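Local atomic coordinates of UBX domain-containing protein 7 (Homo sapiens, PDB entry 5X3P), a protein that links a subset of neddylated cullin-RING ubiquitin ligases to the segregase VCP/p97, binding p97 through the UBX domain captured in this structure. Residues Leu48-Phe52 / Pro53-Leu57; Asp63-Met66 / Gln67-Gly70. The protein carries 1 engineered substitution. All coordinates share one frame; numbering follows the deposited sequence.

Interactions 1 and 2 are both local contacts within the ubiquitin-like UBX domain. Interaction 1 closes the hairpin of strands 46-50 and 55-56; it is partly buried, its leucines L48 and L57 reaching helix 29-38 while its turn, 51-54, is more open. Interaction 2, at the surface, begins and ends the short helix 66-69. In each a threonine hydroxyl accepts a bond from an N-H, but the donor is the arginine side chain of R55 in the first and the backbone of E68 in the second. The two meet where R55 NH1 lies 3.1 Å from G70 O.

Interaction 1: residues Leu48-Phe52 / Pro53-Leu57; sequences LLTNF and PRRKL
T50 and R55 meet through the threonine hydroxyl, which bonds in two directions. OG1 donates to P53 O at 2.5 Å and accepts from R55 NE at 2.9 Å, the latter bond bent to 143°, with OG1 a little out of the guanidinium plane. With chi1 59°, OG1 lies between the backbone N and the carbonyl carbon, a setting that brings it across the turn to both partners. The R55 chain bends at chi3 (-64°) to carry NE back to the hydroxyl, while P53 CB lies over one face of the R55 guanidinium, off centre. A leucine in place of R55 would probably leave the T50 hydroxyl without its side-chain donor and E75 of strand 74-81, salt-bridged to R55 NH2, without its mate. The turn so held is the Phe-Pro-Arg loop of the UBX domain, here F52, P53 and R54 with a cis peptide before the proline; in UBX domains this loop is a main p97-binding element. Behind it the two arms of the hairpin are joined by T50 N to R55 O (3.0 Å) and L57 N to L48 O (3.0 Å). On one side of the hairpin, L49 CD2 sits 3.7 Å from K56 CD and also lies over a face of the R54 guanidinium. L48 CB packs 3.8 Å from L57 CD1, and both leucines touch L32 of helix 29-38; strand 74-81 continues the sheet beyond L49 and N51.

Interaction 2: residues Asp63-Met66 / Gln67-Gly70; sequences DITM and QEAG. Engineered in segment 63-66: M66 (natural residue Leu).
A capping box joins T65, the N-cap of the short helix 66-69, to E68 three residues on. E68 N donates to T65 OG1 at 2.9 Å, and the E68 side chain completes the box: its OE1 accepts from T65 N at 2.8 Å, along a fairly straight bond (164°) that arrives on the anti side of the carboxylate, tilted from its plane. The glutamate reaches back because CG stands beside its own backbone N (chi1 -80°) and the chain then runs extended. A water also donates to E68 OE1 and bridges it to D63 O, tying the loop before the cap to the same carboxylate oxygen. The helical turn begins with A69 N bonded to T65 O at 2.8 Å. It ends at G70, whose positive phi (80°), which favours glycine, completes a Schellman motif. Beside the box, I64 CB lies against E68 OE1 and I64 CD1 packs 3.9 Å from A69 CB. M66, an engineered methionine present as selenomethionine, has its side chain in contact with A27. Backbone hydrogen bonds between I64 and L29, M66 and A27, and Q67 and E25 dock this segment, which in the sequence lies between strands 55-56 and 74-81, along the loop before helix 29-38 and the helix's first residue.

Interaction 1: residues Leu48-Phe52 / Pro53-Leu57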
# COMPACT_ATOMS: atom_id res chain seq x y z
N LEU A 48 -2.36 -3.99 4.41
CA LEU A 48 -2.65 -3.57 3.04
C LEU A 48 -2.65 -4.82 2.16
O LEU A 48 -1.82 -5.71 2.34
CB LEU A 48 -1.61 -2.55 2.56
CG LEU A 48 -1.39 -1.42 3.57
CD1 LEU A 48 -0.18 -0.57 3.19
CD2 LEU A 48 -2.63 -0.56 3.67
N LEU A 49 -3.59 -4.89 1.23
CA LEU A 49 -3.66 -6.00 0.27
C LEU A 49 -3.82 -5.39 -1.10
O LEU A 49 -4.65 -4.51 -1.28
CB LEU A 49 -4.87 -6.89 0.56
CG LEU A 49 -4.67 -8.00 1.60
CD1 LEU A 49 -4.86 -7.45 3.00
CD2 LEU A 49 -5.61 -9.18 1.35
N THR A 50 -3.03 -5.84 -2.08
CA THR A 50 -3.22 -5.35 -3.44
C THR A 50 -4.26 -6.21 -4.12
O THR A 50 -4.36 -7.40 -3.81
CB THR A 50 -1.92 -5.35 -4.28
OG1 THR A 50 -1.40 -6.68 -4.34
CG2 THR A 50 -0.89 -4.39 -3.67
N ASN A 51 -5.00 -5.64 -5.07
CA ASN A 51 -6.05 -6.41 -5.73
C ASN A 51 -5.54 -7.44 -6.75
O ASN A 51 -5.78 -8.64 -6.62
CB ASN A 51 -7.07 -5.49 -6.41
CG ASN A 51 -8.32 -6.25 -6.86
OD1 ASN A 51 -8.76 -7.18 -6.19
ND2 ASN A 51 -8.88 -5.86 -8.00
N PHE A 52 -4.87 -6.95 -7.79
CA PHE A 52 -4.28 -7.81 -8.81
C PHE A 52 -2.97 -7.20 -9.29
O PHE A 52 -2.96 -6.07 -9.76
CB PHE A 52 -5.23 -8.02 -10.00
CG PHE A 52 -4.72 -9.04 -11.00
CD1 PHE A 52 -3.81 -8.67 -11.99
CD2 PHE A 52 -5.10 -10.37 -10.92
CE1 PHE A 52 -3.31 -9.61 -12.89
CE2 PHE A 52 -4.62 -11.31 -11.82
CZ PHE A 52 -3.71 -10.92 -12.80
N PRO A 53 -1.85 -7.95 -9.15
CA PRO A 53 -1.74 -9.24 -8.46
C PRO A 53 -2.11 -9.15 -6.98
O PRO A 53 -2.06 -8.06 -6.38
CB PRO A 53 -0.25 -9.61 -8.61
CG PRO A 53 0.43 -8.38 -9.19
CD PRO A 53 -0.62 -7.56 -9.86
N ARG A 54 -2.55 -10.27 -6.41
CA ARG A 54 -2.97 -10.30 -5.02
C ARG A 54 -1.74 -10.49 -4.13
O ARG A 54 -0.99 -11.45 -4.29
CB ARG A 54 -3.98 -11.41 -4.77
CG ARG A 54 -4.44 -11.50 -3.33
CD ARG A 54 -5.50 -12.57 -3.15
NE ARG A 54 -5.77 -12.87 -1.74
CZ ARG A 54 -6.67 -12.23 -0.99
NH1 ARG A 54 -7.38 -11.24 -1.50
NH2 ARG A 54 -6.84 -12.58 0.28
N ARG A 55 -1.55 -9.58 -3.19
CA ARG A 55 -0.38 -9.62 -2.33
C ARG A 55 -0.81 -9.16 -0.96
O ARG A 55 -1.56 -8.20 -0.83
CB ARG A 55 0.70 -8.68 -2.88
CG ARG A 55 1.48 -9.21 -4.10
CD ARG A 55 2.32 -8.10 -4.70
NE ARG A 55 1.38 -7.12 -5.19
CZ ARG A 55 1.37 -6.57 -6.38
NH1 ARG A 55 2.32 -6.81 -7.28
NH2 ARG A 55 0.40 -5.74 -6.65
N LYS A 56 -0.34 -9.84 0.08
CA LYS A 56 -0.49 -9.33 1.43
C LYS A 56 0.79 -8.55 1.71
O LYS A 56 1.84 -9.16 1.94
CB LYS A 56 -0.66 -10.47 2.43
CG LYS A 56 -1.79 -11.44 2.10
CD LYS A 56 -2.99 -11.25 3.03
CE LYS A 56 -3.98 -12.42 2.93
NZ LYS A 56 -3.45 -13.71 3.48
N LEU A 57 0.71 -7.23 1.65
CA LEU A 57 1.90 -6.40 1.80
C LEU A 57 2.42 -6.46 3.24
O LEU A 57 3.61 -6.19 3.52
CB LEU A 57 1.61 -4.95 1.40
CG LEU A 57 1.04 -4.71 -0.01
CD1 LEU A 57 0.85 -3.20 -0.23
CD2 LEU A 57 2.01 -5.24 -1.05

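Interaction 2: residues Asp63-Met66 / Gln67-Gly70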
# COMPACT_ATOMS: atom_id res chain seq x y z
N ASP A 63 10.82 -2.35 4.80
CA ASP A 63 12.04 -1.64 4.40
C ASP A 63 12.41 -1.84 2.91
O ASP A 63 13.32 -1.17 2.40
CB ASP A 63 13.21 -2.05 5.30
CG ASP A 63 14.25 -0.97 5.42
OD1 ASP A 63 13.85 0.21 5.57
OD2 ASP A 63 15.46 -1.28 5.35
N ILE A 64 11.71 -2.74 2.22
CA ILE A 64 11.99 -2.93 0.79
C ILE A 64 11.22 -1.91 -0.05
O ILE A 64 10.24 -1.33 0.40
CB ILE A 64 11.69 -4.37 0.30
CG1 ILE A 64 10.18 -4.61 0.18
CG2 ILE A 64 12.35 -5.39 1.22
CD1 ILE A 64 9.83 -6.01 -0.31
N THR A 65 11.67 -1.70 -1.29
CA THR A 65 11.08 -0.69 -2.14
C THR A 65 9.91 -1.27 -2.89
O THR A 65 9.76 -2.49 -2.93
CB THR A 65 12.08 -0.20 -3.20
OG1 THR A 65 12.40 -1.29 -4.06
CG2 THR A 65 13.35 0.35 -2.55
N MSE A 66 9.10 -0.40 -3.49
CA MSE A 66 7.97 -0.82 -4.32
C MSE A 66 8.44 -1.76 -5.42
O MSE A 66 7.77 -2.76 -5.74
CB MSE A 66 7.31 0.40 -4.98
CG MSE A 66 7.16 1.59 -4.07
SE MSE A 66 5.66 1.36 -2.85
CE MSE A 66 6.17 2.77 -1.62
N GLN A 67 9.58 -1.43 -6.02
CA GLN A 67 10.16 -2.26 -7.08
C GLN A 67 10.60 -3.61 -6.52
O GLN A 67 10.35 -4.65 -7.14
CB GLN A 67 11.34 -1.55 -7.77
CG GLN A 67 12.02 -2.39 -8.85
CD GLN A 67 13.23 -1.68 -9.50
OE1 GLN A 67 13.28 -0.46 -9.58
NE2 GLN A 67 14.19 -2.47 -9.97
N GLU A 68 11.26 -3.60 -5.36
CA GLU A 68 11.67 -4.86 -4.73
C GLU A 68 10.45 -5.70 -4.33
O GLU A 68 10.48 -6.93 -4.37
CB GLU A 68 12.59 -4.60 -3.53
CG GLU A 68 14.04 -4.30 -3.91
CD GLU A 68 14.76 -3.52 -2.83
OE1 GLU A 68 14.06 -3.05 -1.90
OE2 GLU A 68 16.00 -3.37 -2.90
N ALA A 69 9.37 -5.03 -3.95
CA ALA A 69 8.12 -5.71 -3.58
C ALA A 69 7.42 -6.31 -4.80
O ALA A 69 6.53 -7.15 -4.67
CB ALA A 69 7.19 -4.76 -2.84
N GLY A 70 7.84 -5.88 -5.99
CA GLY A 70 7.26 -6.37 -7.22
C GLY A 70 5.93 -5.73 -7.61
O GLY A 70 5.16 -6.31 -8.37
O HOH W 1 15.55 -1.59 0.00